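Local atomic coordinates of mitogen-activated protein kinase (Leishmania major, PDB entry 3UIB), a protein that probably transfers phosphate from ATP to serine or threonine residues of other proteins, as a MAP kinase of the parasite Leishmania major. Residues L115-L120 / I165-N170; Y141-G146 / N171-C176. All coordinates share one frame; numbering follows the deposited sequence.

Contact 1: residues L115-L120 / I165-N170. With SB2 (4-[5-(4-fluoro-phenyl)-2-(4-methanesulfinyl-phenyl)-3H-imidazol-4-yl]-pyridine), chain B.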
ATOM      1  N   LEU A 115       4.679  -3.888 -17.545  1.00 79.58           N
ATOM      2  CA  LEU A 115       3.551  -2.969 -17.683  1.00 78.27           C
ATOM      3  C   LEU A 115       2.291  -3.584 -17.093  1.00 78.72           C
ATOM      4  O   LEU A 115       1.916  -4.701 -17.459  1.00 79.48           O
ATOM      5  CB  LEU A 115       3.328  -2.533 -19.142  1.00 80.34           C
ATOM      6  CG  LEU A 115       2.222  -1.491 -19.388  1.00 85.47           C
ATOM      7  CD1 LEU A 115       2.628  -0.103 -18.892  1.00 84.51           C
ATOM      8  CD2 LEU A 115       1.843  -1.438 -20.860  1.00 90.24           C
ATOM      9  N   MET A 116       1.650  -2.851 -16.167  1.00 88.79           N
ATOM     10  CA  MET A 116       0.428  -3.295 -15.501  1.00 84.98           C
ATOM     11  C   MET A 116      -0.779  -2.669 -16.180  1.00 89.08           C
ATOM     12  O   MET A 116      -0.855  -1.443 -16.284  1.00 90.25           O
ATOM     13  CB  MET A 116       0.454  -2.971 -13.993  1.00 83.63           C
ATOM     14  CG  MET A 116       1.697  -3.478 -13.261  1.00 85.14           C
ATOM     15  SD  MET A 116       2.041  -5.240 -13.467  1.00 88.61           S
ATOM     16  CE  MET A 116       0.883  -5.911 -12.364  1.00 82.11           C
ATOM     17  N   ARG A 117      -1.700  -3.525 -16.673  1.00 84.52           N
ATOM     18  CA  ARG A 117      -2.935  -3.184 -17.389  1.00 85.45           C
ATOM     19  C   ARG A 117      -3.660  -1.968 -16.794  1.00 85.99           C
ATOM     20  O   ARG A 117      -3.837  -0.959 -17.481  1.00 88.45           O
ATOM     21  CB  ARG A 117      -3.856  -4.426 -17.463  1.00 85.52           C
ATOM     22  CG  ARG A 117      -5.252  -4.187 -18.054  1.00 98.94           C
ATOM     23  CD  ARG A 117      -6.045  -5.474 -18.239  1.00108.15           C
ATOM     24  NE  ARG A 117      -6.188  -6.244 -16.998  1.00109.83           N
ATOM     25  CZ  ARG A 117      -7.241  -6.189 -16.186  1.00118.11           C
ATOM     26  NH1 ARG A 117      -8.265  -5.392 -16.466  1.00102.29           N
ATOM     27  NH2 ARG A 117      -7.277  -6.933 -15.088  1.00101.27           N
ATOM     28  N   THR A 118      -4.047  -2.069 -15.513  1.00 76.98           N
ATOM     29  CA  THR A 118      -4.760  -1.044 -14.751  1.00 74.54           C
ATOM     30  C   THR A 118      -4.484  -1.211 -13.245  1.00 72.54           C
ATOM     31  O   THR A 118      -3.701  -2.083 -12.856  1.00 69.58           O
ATOM     32  CB  THR A 118      -6.274  -1.073 -15.097  1.00 80.58           C
ATOM     33  OG1 THR A 118      -6.901   0.074 -14.529  1.00 81.52           O
ATOM     34  CG2 THR A 118      -6.987  -2.355 -14.627  1.00 74.68           C
ATOM     35  N   ASP A 119      -5.118  -0.366 -12.413  1.00 67.49           N
ATOM     36  CA  ASP A 119      -5.037  -0.434 -10.956  1.00 64.08           C
ATOM     37  C   ASP A 119      -6.415  -0.810 -10.379  1.00 67.04           C
ATOM     38  O   ASP A 119      -7.413  -0.805 -11.113  1.00 68.34           O
ATOM     39  CB  ASP A 119      -4.468   0.869 -10.338  1.00 65.33           C
ATOM     40  CG  ASP A 119      -5.142   2.175 -10.730  1.00 76.39           C
ATOM     41  OD1 ASP A 119      -6.392   2.237 -10.701  1.00 76.74           O
ATOM     42  OD2 ASP A 119      -4.419   3.166 -10.967  1.00 84.67           O
ATOM     43  N   LEU A 120      -6.461  -1.150  -9.075  1.00 60.73           N
ATOM     44  CA  LEU A 120      -7.688  -1.522  -8.367  1.00 59.61           C
ATOM     45  C   LEU A 120      -8.695  -0.376  -8.309  1.00 65.24           C
ATOM     46  O   LEU A 120      -9.890  -0.634  -8.438  1.00 66.75           O
ATOM     47  CB  LEU A 120      -7.366  -2.052  -6.954  1.00 56.62           C
ATOM     48  CG  LEU A 120      -8.451  -2.862  -6.219  1.00 59.78           C
ATOM     49  CD1 LEU A 120      -8.878  -4.096  -7.007  1.00 61.01           C
ATOM     50  CD2 LEU A 120      -7.964  -3.290  -4.851  1.00 58.14           C
ATOM     51  N   ILE A 165      -2.354  -0.520  -5.962  1.00 43.49           N
ATOM     52  CA  ILE A 165      -2.628  -1.955  -6.012  1.00 42.50           C
ATOM     53  C   ILE A 165      -2.907  -2.163  -7.496  1.00 51.60           C
ATOM     54  O   ILE A 165      -3.982  -1.808  -7.981  1.00 53.23           O
ATOM     55  CB  ILE A 165      -3.806  -2.388  -5.077  1.00 43.21           C
ATOM     56  CG1 ILE A 165      -3.475  -2.109  -3.591  1.00 40.19           C
ATOM     57  CG2 ILE A 165      -4.166  -3.863  -5.290  1.00 43.81           C
ATOM     58  CD1 ILE A 165      -4.633  -2.257  -2.603  1.00 37.67           C
ATOM     59  N   LEU A 166      -1.879  -2.603  -8.233  1.00 50.69           N
ATOM     60  CA  LEU A 166      -1.929  -2.779  -9.686  1.00 53.58           C
ATOM     61  C   LEU A 166      -2.374  -4.183 -10.088  1.00 60.14           C
ATOM     62  O   LEU A 166      -2.087  -5.141  -9.374  1.00 57.19           O
ATOM     63  CB  LEU A 166      -0.569  -2.424 -10.346  1.00 54.91           C
ATOM     64  CG  LEU A 166       0.261  -1.254  -9.755  1.00 58.32           C
ATOM     65  CD1 LEU A 166       1.625  -1.177 -10.400  1.00 59.87           C
ATOM     66  CD2 LEU A 166      -0.449   0.090  -9.897  1.00 61.07           C
ATOM     67  N   LEU A 167      -3.073  -4.290 -11.240  1.00 62.30           N
ATOM     68  CA  LEU A 167      -3.601  -5.529 -11.825  1.00 63.98           C
ATOM     69  C   LEU A 167      -2.907  -5.848 -13.152  1.00 73.20           C
ATOM     70  O   LEU A 167      -2.907  -5.024 -14.071  1.00 75.23           O
ATOM     71  CB  LEU A 167      -5.123  -5.417 -12.051  1.00 65.02           C
ATOM     72  CG  LEU A 167      -6.025  -5.757 -10.864  1.00 67.80           C
ATOM     73  CD1 LEU A 167      -6.284  -4.535 -10.007  1.00 67.08           C
ATOM     74  CD2 LEU A 167      -7.355  -6.319 -11.336  1.00 71.43           C
ATOM     75  N   ALA A 168      -2.336  -7.055 -13.253  1.00 71.73           N
ATOM     76  CA  ALA A 168      -1.644  -7.537 -14.450  1.00 75.17           C
ATOM     77  C   ALA A 168      -2.610  -7.908 -15.575  1.00 83.74           C
ATOM     78  O   ALA A 168      -3.828  -7.927 -15.369  1.00 82.37           O
ATOM     79  CB  ALA A 168      -0.778  -8.736 -14.091  1.00 74.89           C
ATOM     80  N   ASP A 169      -2.056  -8.222 -16.765  1.00 85.68           N
ATOM     81  CA  ASP A 169      -2.813  -8.655 -17.941  1.00 89.68           C
ATOM     82  C   ASP A 169      -3.492 -10.004 -17.656  1.00 94.49           C
ATOM     83  O   ASP A 169      -4.592 -10.255 -18.153  1.00 95.19           O
ATOM     84  CB  ASP A 169      -1.898  -8.737 -19.175  1.00 95.27           C
ATOM     85  CG  ASP A 169      -1.316  -7.401 -19.604  1.00110.25           C
ATOM     86  OD1 ASP A 169      -0.599  -6.772 -18.789  1.00109.89           O
ATOM     87  OD2 ASP A 169      -1.555  -6.995 -20.763  1.00119.27           O
ATOM     88  N   ASN A 170      -2.859 -10.835 -16.793  1.00 90.46           N
ATOM     89  CA  ASN A 170      -3.376 -12.128 -16.338  1.00 89.80           C
ATOM     90  C   ASN A 170      -4.345 -11.972 -15.137  1.00 92.65           C
ATOM     91  O   ASN A 170      -4.770 -12.981 -14.567  1.00 91.64           O
ATOM     92  CB  ASN A 170      -2.225 -13.101 -16.023  1.00 90.03           C
ATOM     93  CG  ASN A 170      -1.440 -12.779 -14.775  1.00108.41           C
ATOM     94  OD1 ASN A 170      -1.770 -13.225 -13.673  1.00 98.39           O
ATOM     95  ND2 ASN A 170      -0.350 -12.047 -14.930  1.00101.50           N
TER
HETATM   96  O2  SB2 B 362      -0.178   8.224  -6.978  1.00 89.97           O
HETATM   97  C1  SB2 B 362       0.543   6.443  -4.728  1.00 88.88           C
HETATM   98  S1  SB2 B 362      -0.381   6.576  -6.286  1.00 89.34           S
HETATM   99  CA1 SB2 B 362       2.869   4.984  -8.090  1.00 88.86           C
HETATM  100  CA2 SB2 B 362       2.049   5.697  -7.217  1.00 89.46           C
HETATM  101  CA3 SB2 B 362       0.663   5.676  -7.388  1.00 89.68           C
HETATM  102  CA4 SB2 B 362       0.103   4.938  -8.437  1.00 89.92           C
HETATM  103  CA5 SB2 B 362       0.925   4.224  -9.313  1.00 89.37           C
HETATM  104  CA6 SB2 B 362       2.313   4.250  -9.142  1.00 88.31           C
HETATM  105  NB1 SB2 B 362       2.816  -0.483 -14.849  1.00 84.23           N
HETATM  106  CB2 SB2 B 362       3.855  -0.741 -14.035  1.00 84.17           C
HETATM  107  CB3 SB2 B 362       4.170   0.123 -12.984  1.00 84.19           C
HETATM  108  CB4 SB2 B 362       3.399   1.267 -12.779  1.00 84.70           C
HETATM  109  CB5 SB2 B 362       2.325   1.514 -13.638  1.00 84.98           C
HETATM  110  CB6 SB2 B 362       2.054   0.613 -14.674  1.00 84.75           C
HETATM  111  NC1 SB2 B 362       2.689   2.741 -11.005  1.00 85.71           N
HETATM  112  CC2 SB2 B 362       3.242   3.506 -10.043  1.00 86.85           C
HETATM  113  NC3 SB2 B 362       4.594   3.470 -10.031  1.00 86.59           N
HETATM  114  CC4 SB2 B 362       4.990   2.663 -11.030  1.00 85.56           C
HETATM  115  CC5 SB2 B 362       3.727   2.193 -11.654  1.00 85.16           C
HETATM  116  CD1 SB2 B 362       6.852   2.228 -12.683  1.00 83.85           C
HETATM  117  CD2 SB2 B 362       8.191   1.902 -12.930  1.00 83.13           C
HETATM  118  CD3 SB2 B 362       9.070   1.679 -11.861  1.00 82.38           C
HETATM  119  CD4 SB2 B 362       8.620   1.789 -10.546  1.00 83.04           C
HETATM  120  CD5 SB2 B 362       7.287   2.111 -10.300  1.00 83.68           C
HETATM  121  CD6 SB2 B 362       6.404   2.328 -11.362  1.00 84.61           C
HETATM  122  FD3 SB2 B 362      10.354   1.363 -12.088  1.00 80.65           F
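T118 and D119 pair antiparallel with L167 and L166 at the edge of a three-stranded sheet. T118 and L167 form the hydrogen-bonded pair: L167 N donates to T118 O at 2.8 Å, while the return bond from T118 N is weak. D119 and L166 are the non-hydrogen-bonded pair. L167 stands opposite both R117 and T118, which makes a classic beta bulge. Past the strand, L120 N donates to I165 O at 2.8 Å. D119 is the N-cap of helix 120-124, and its OD1 accepts from Q122 N.

The M116 chain bends at chi2 (-54°) and chi3 (-78°). This lets M116 CG lie 3.7 Å from L166 CD1 while M116 CE turns to A168 CB, also at 3.7 Å. R117 extends along the other segment to A168, where NE makes a weak bond to A168 O, at the edge of the guanidinium plane. T118 CG2 lies above one face, offset toward its rim. L120 lies alongside I165, pointing the same way, with L120 CD2 3.9 Å from I165 CG2. Its CD1 meets L167 CD1.

The inhibitor SB2 sits on the M116 and L166 side. M116 N donates to the pyridine nitrogen NB1 at 3.0 Å, and L166 CD1 lies 3.8 Å from CB4 of this ring. Residues 115-117 form the hinge of the kinase fold, and L166 on strand 165-167 lies on the floor of the ATP pocket.

Contact 2: residues Y141-G146 / N171-C176. With SB2 (4-[5-(4-fluoro-phenyl)-2-(4-methanesulfinyl-phenyl)-3H-imidazol-4-yl]-pyridine), chain B.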
ATOM      1  N   TYR A 141      -6.714 -11.881  -0.887  1.00 38.85           N
ATOM      2  CA  TYR A 141      -5.698 -12.895  -0.621  1.00 37.52           C
ATOM      3  C   TYR A 141      -4.339 -12.458  -1.152  1.00 40.40           C
ATOM      4  O   TYR A 141      -3.349 -12.529  -0.425  1.00 37.88           O
ATOM      5  CB  TYR A 141      -6.117 -14.275  -1.173  1.00 39.38           C
ATOM      6  CG  TYR A 141      -5.239 -15.403  -0.679  1.00 39.34           C
ATOM      7  CD1 TYR A 141      -5.202 -15.746   0.669  1.00 39.39           C
ATOM      8  CD2 TYR A 141      -4.439 -16.129  -1.560  1.00 41.02           C
ATOM      9  CE1 TYR A 141      -4.383 -16.771   1.133  1.00 40.63           C
ATOM     10  CE2 TYR A 141      -3.617 -17.160  -1.108  1.00 41.52           C
ATOM     11  CZ  TYR A 141      -3.591 -17.475   0.242  1.00 48.93           C
ATOM     12  OH  TYR A 141      -2.786 -18.484   0.706  1.00 51.42           O
ATOM     13  N   HIS A 142      -4.309 -11.928  -2.386  1.00 38.90           N
ATOM     14  CA  HIS A 142      -3.085 -11.436  -2.994  1.00 39.32           C
ATOM     15  C   HIS A 142      -2.597 -10.130  -2.392  1.00 42.66           C
ATOM     16  O   HIS A 142      -1.389  -9.993  -2.198  1.00 43.25           O
ATOM     17  CB  HIS A 142      -3.201 -11.397  -4.508  1.00 42.40           C
ATOM     18  CG  HIS A 142      -3.169 -12.771  -5.105  1.00 47.10           C
ATOM     19  ND1 HIS A 142      -1.978 -13.366  -5.477  1.00 49.34           N
ATOM     20  CD2 HIS A 142      -4.177 -13.648  -5.309  1.00 49.46           C
ATOM     21  CE1 HIS A 142      -2.304 -14.567  -5.919  1.00 49.66           C
ATOM     22  NE2 HIS A 142      -3.616 -14.776  -5.845  1.00 50.12           N
ATOM     23  N   ILE A 143      -3.519  -9.199  -2.038  1.00 37.96           N
ATOM     24  CA  ILE A 143      -3.166  -7.929  -1.392  1.00 36.49           C
ATOM     25  C   ILE A 143      -2.436  -8.241  -0.079  1.00 39.17           C
ATOM     26  O   ILE A 143      -1.305  -7.783   0.109  1.00 38.42           O
ATOM     27  CB  ILE A 143      -4.389  -6.997  -1.171  1.00 39.52           C
ATOM     28  CG1 ILE A 143      -5.006  -6.527  -2.516  1.00 41.00           C
ATOM     29  CG2 ILE A 143      -4.008  -5.786  -0.279  1.00 39.61           C
ATOM     30  CD1 ILE A 143      -6.409  -5.955  -2.394  1.00 41.13           C
ATOM     31  N   LEU A 144      -3.071  -9.070   0.788  1.00 35.01           N
ATOM     32  CA  LEU A 144      -2.535  -9.507   2.082  1.00 33.27           C
ATOM     33  C   LEU A 144      -1.211 -10.283   1.966  1.00 39.04           C
ATOM     34  O   LEU A 144      -0.352 -10.131   2.837  1.00 38.35           O
ATOM     35  CB  LEU A 144      -3.582 -10.292   2.894  1.00 32.21           C
ATOM     36  CG  LEU A 144      -4.770  -9.494   3.449  1.00 35.45           C
ATOM     37  CD1 LEU A 144      -5.729 -10.386   4.165  1.00 34.83           C
ATOM     38  CD2 LEU A 144      -4.328  -8.421   4.420  1.00 36.15           C
ATOM     39  N   LEU A 145      -1.026 -11.074   0.876  1.00 36.87           N
ATOM     40  CA  LEU A 145       0.223 -11.809   0.635  1.00 36.92           C
ATOM     41  C   LEU A 145       1.356 -10.844   0.364  1.00 41.94           C
ATOM     42  O   LEU A 145       2.408 -10.966   0.987  1.00 42.42           O
ATOM     43  CB  LEU A 145       0.109 -12.857  -0.481  1.00 37.96           C
ATOM     44  CG  LEU A 145      -0.576 -14.179  -0.117  1.00 41.69           C
ATOM     45  CD1 LEU A 145      -0.668 -15.063  -1.306  1.00 42.88           C
ATOM     46  CD2 LEU A 145       0.142 -14.900   1.002  1.00 42.33           C
ATOM     47  N   GLY A 146       1.111  -9.851  -0.489  1.00 38.71           N
ATOM     48  CA  GLY A 146       2.078  -8.793  -0.766  1.00 39.29           C
ATOM     49  C   GLY A 146       2.490  -8.049   0.499  1.00 42.10           C
ATOM     50  O   GLY A 146       3.688  -7.873   0.746  1.00 42.56           O
ATOM     51  N   ASN A 171      -4.680 -10.701 -14.767  1.00 89.02           N
ATOM     52  CA  ASN A 171      -5.601 -10.265 -13.698  1.00 86.82           C
ATOM     53  C   ASN A 171      -5.055 -10.292 -12.249  1.00 85.76           C
ATOM     54  O   ASN A 171      -5.713  -9.767 -11.346  1.00 84.19           O
ATOM     55  CB  ASN A 171      -6.998 -10.924 -13.831  1.00 91.46           C
ATOM     56  CG  ASN A 171      -8.106 -10.266 -13.043  1.00120.44           C
ATOM     57  OD1 ASN A 171      -8.415  -9.078 -13.215  1.00116.44           O
ATOM     58  ND2 ASN A 171      -8.742 -11.038 -12.168  1.00112.06           N
ATOM     59  N   ASP A 172      -3.846 -10.849 -12.031  1.00 79.45           N
ATOM     60  CA  ASP A 172      -3.258 -10.936 -10.691  1.00 75.43           C
ATOM     61  C   ASP A 172      -2.730  -9.618 -10.100  1.00 76.11           C
ATOM     62  O   ASP A 172      -2.268  -8.743 -10.839  1.00 77.80           O
ATOM     63  CB  ASP A 172      -2.260 -12.095 -10.588  1.00 77.00           C
ATOM     64  CG  ASP A 172      -2.934 -13.459 -10.593  1.00 87.62           C
ATOM     65  OD1 ASP A 172      -3.743 -13.724 -11.512  1.00 90.49           O
ATOM     66  OD2 ASP A 172      -2.656 -14.260  -9.676  1.00 91.97           O
ATOM     67  N   ILE A 173      -2.824  -9.482  -8.754  1.00 67.31           N
ATOM     68  CA  ILE A 173      -2.443  -8.294  -7.987  1.00 64.35           C
ATOM     69  C   ILE A 173      -0.946  -8.105  -7.675  1.00 65.86           C
ATOM     70  O   ILE A 173      -0.247  -9.059  -7.330  1.00 64.94           O
ATOM     71  CB  ILE A 173      -3.403  -8.096  -6.783  1.00 65.19           C
ATOM     72  CG1 ILE A 173      -4.522  -7.121  -7.180  1.00 66.56           C
ATOM     73  CG2 ILE A 173      -2.689  -7.673  -5.469  1.00 63.84           C
ATOM     74  CD1 ILE A 173      -5.703  -7.094  -6.292  1.00 72.85           C
ATOM     75  N   THR A 174      -0.476  -6.848  -7.788  1.00 61.49           N
ATOM     76  CA  THR A 174       0.902  -6.426  -7.536  1.00 60.53           C
ATOM     77  C   THR A 174       0.890  -5.100  -6.770  1.00 62.54           C
ATOM     78  O   THR A 174       0.085  -4.220  -7.082  1.00 63.36           O
ATOM     79  CB  THR A 174       1.661  -6.342  -8.863  1.00 68.78           C
ATOM     80  OG1 THR A 174       1.613  -7.616  -9.495  1.00 71.85           O
ATOM     81  CG2 THR A 174       3.100  -5.945  -8.700  1.00 66.06           C
ATOM     82  N   ILE A 175       1.782  -4.965  -5.773  1.00 56.41           N
ATOM     83  CA  ILE A 175       1.908  -3.775  -4.932  1.00 55.13           C
ATOM     84  C   ILE A 175       3.171  -2.972  -5.287  1.00 60.74           C
ATOM     85  O   ILE A 175       4.247  -3.548  -5.464  1.00 61.09           O
ATOM     86  CB  ILE A 175       1.863  -4.176  -3.423  1.00 55.80           C
ATOM     87  CG1 ILE A 175       0.503  -4.804  -3.044  1.00 54.82           C
ATOM     88  CG2 ILE A 175       2.191  -2.991  -2.505  1.00 55.89           C
ATOM     89  CD1 ILE A 175       0.477  -5.515  -1.684  1.00 59.38           C
ATOM     90  N   CYS A 176       3.022  -1.639  -5.376  1.00 58.42           N
ATOM     91  CA  CYS A 176       4.096  -0.673  -5.620  1.00 59.94           C
ATOM     92  C   CYS A 176       3.941   0.491  -4.625  1.00 64.80           C
ATOM     93  O   CYS A 176       3.024   0.463  -3.807  1.00 61.65           O
ATOM     94  CB  CYS A 176       4.081  -0.187  -7.068  1.00 62.68           C
ATOM     95  SG  CYS A 176       2.650   0.840  -7.497  1.00 67.14           S
TER
HETATM   96  O2  SB2 B 362      -0.178   8.224  -6.978  1.00 89.97           O
HETATM   97  C1  SB2 B 362       0.543   6.443  -4.728  1.00 88.88           C
HETATM   98  S1  SB2 B 362      -0.381   6.576  -6.286  1.00 89.34           S
HETATM   99  CA1 SB2 B 362       2.869   4.984  -8.090  1.00 88.86           C
HETATM  100  CA2 SB2 B 362       2.049   5.697  -7.217  1.00 89.46           C
HETATM  101  CA3 SB2 B 362       0.663   5.676  -7.388  1.00 89.68           C
HETATM  102  CA4 SB2 B 362       0.103   4.938  -8.437  1.00 89.92           C
HETATM  103  CA5 SB2 B 362       0.925   4.224  -9.313  1.00 89.37           C
HETATM  104  CA6 SB2 B 362       2.313   4.250  -9.142  1.00 88.31           C
HETATM  105  NB1 SB2 B 362       2.816  -0.483 -14.849  1.00 84.23           N
HETATM  106  CB2 SB2 B 362       3.855  -0.741 -14.035  1.00 84.17           C
HETATM  107  CB3 SB2 B 362       4.170   0.123 -12.984  1.00 84.19           C
HETATM  108  CB4 SB2 B 362       3.399   1.267 -12.779  1.00 84.70           C
HETATM  109  CB5 SB2 B 362       2.325   1.514 -13.638  1.00 84.98           C
HETATM  110  CB6 SB2 B 362       2.054   0.613 -14.674  1.00 84.75           C
HETATM  111  NC1 SB2 B 362       2.689   2.741 -11.005  1.00 85.71           N
HETATM  112  CC2 SB2 B 362       3.242   3.506 -10.043  1.00 86.85           C
HETATM  113  NC3 SB2 B 362       4.594   3.470 -10.031  1.00 86.59           N
HETATM  114  CC4 SB2 B 362       4.990   2.663 -11.030  1.00 85.56           C
HETATM  115  CC5 SB2 B 362       3.727   2.193 -11.654  1.00 85.16           C
HETATM  116  CD1 SB2 B 362       6.852   2.228 -12.683  1.00 83.85           C
HETATM  117  CD2 SB2 B 362       8.191   1.902 -12.930  1.00 83.13           C
HETATM  118  CD3 SB2 B 362       9.070   1.679 -11.861  1.00 82.38           C
HETATM  119  CD4 SB2 B 362       8.620   1.789 -10.546  1.00 83.04           C
HETATM  120  CD5 SB2 B 362       7.287   2.111 -10.300  1.00 83.68           C
HETATM  121  CD6 SB2 B 362       6.404   2.328 -11.362  1.00 84.61           C
HETATM  122  FD3 SB2 B 362      10.354   1.363 -12.088  1.00 80.65           F
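Helix 141-146 packs against strand 173-175 with the axes 7.9 Å apart and their directions only 29° from parallel. I173 and I175 of the strand meet H142, I143 and G146 of the helix. I173 points at the helix between H142 and I143. I173 CG2 lies 3.9 Å from H142 CB and also approaches the backbone N of I143. I173 CG2 and I173 CD1 both lie 3.9 Å from I143 CG1, and the two side chains cross obliquely.

I175 reaches the next turn. With CG1 anti to its carbonyl carbon (chi1 -63°), the extended chain brings I175 CD1 3.8 Å from G146 CA. The same methyl lies close to I143 O. G146 has no side chain, and the I175 methyl lies directly against its backbone.

Helix 133-153 is the alphaE helix of the C-lobe. The strand precedes the start of the activation segment, and C176 stands just before the DFG motif of the family, here DFN. C176 lies beyond the helix contact, and its SG is 3.7 Å from SB2 CC2.

The polar edge is at H142 and D172. D172 OD2 lies 3.8 Å from H142 CE1, with ring and carboxylate planes 73° apart. Each group has its hydrogen bond elsewhere: D172 OD2 with Y138 OH, and H142 ND1 with N90 ND2. N90 ND2 also bonds I173 O.

The two contacts share one three-stranded sheet. Strand 165-167 lies in the middle, with 118-119 on one side and 173-175 on the other. A probable backbone bond, L166 N to T174 O at 2.8 Å, ties contact 1 to contact 2. Contact 1 is partly buried and joined by backbone bonds and by M116, L120, L166 and L167 packing, with exposed R117 and D169 at its outer end. Contact 2 is buried, and isoleucine packing on helix 133-153 dominates it. Both reach SB2, but differently: contact 1 gives a backbone hydrogen bond and the M116 and L166 side chains, contact 2 the sulfur of C176. L166 CD1 touches C176 SG where the two meet beside the inhibitor.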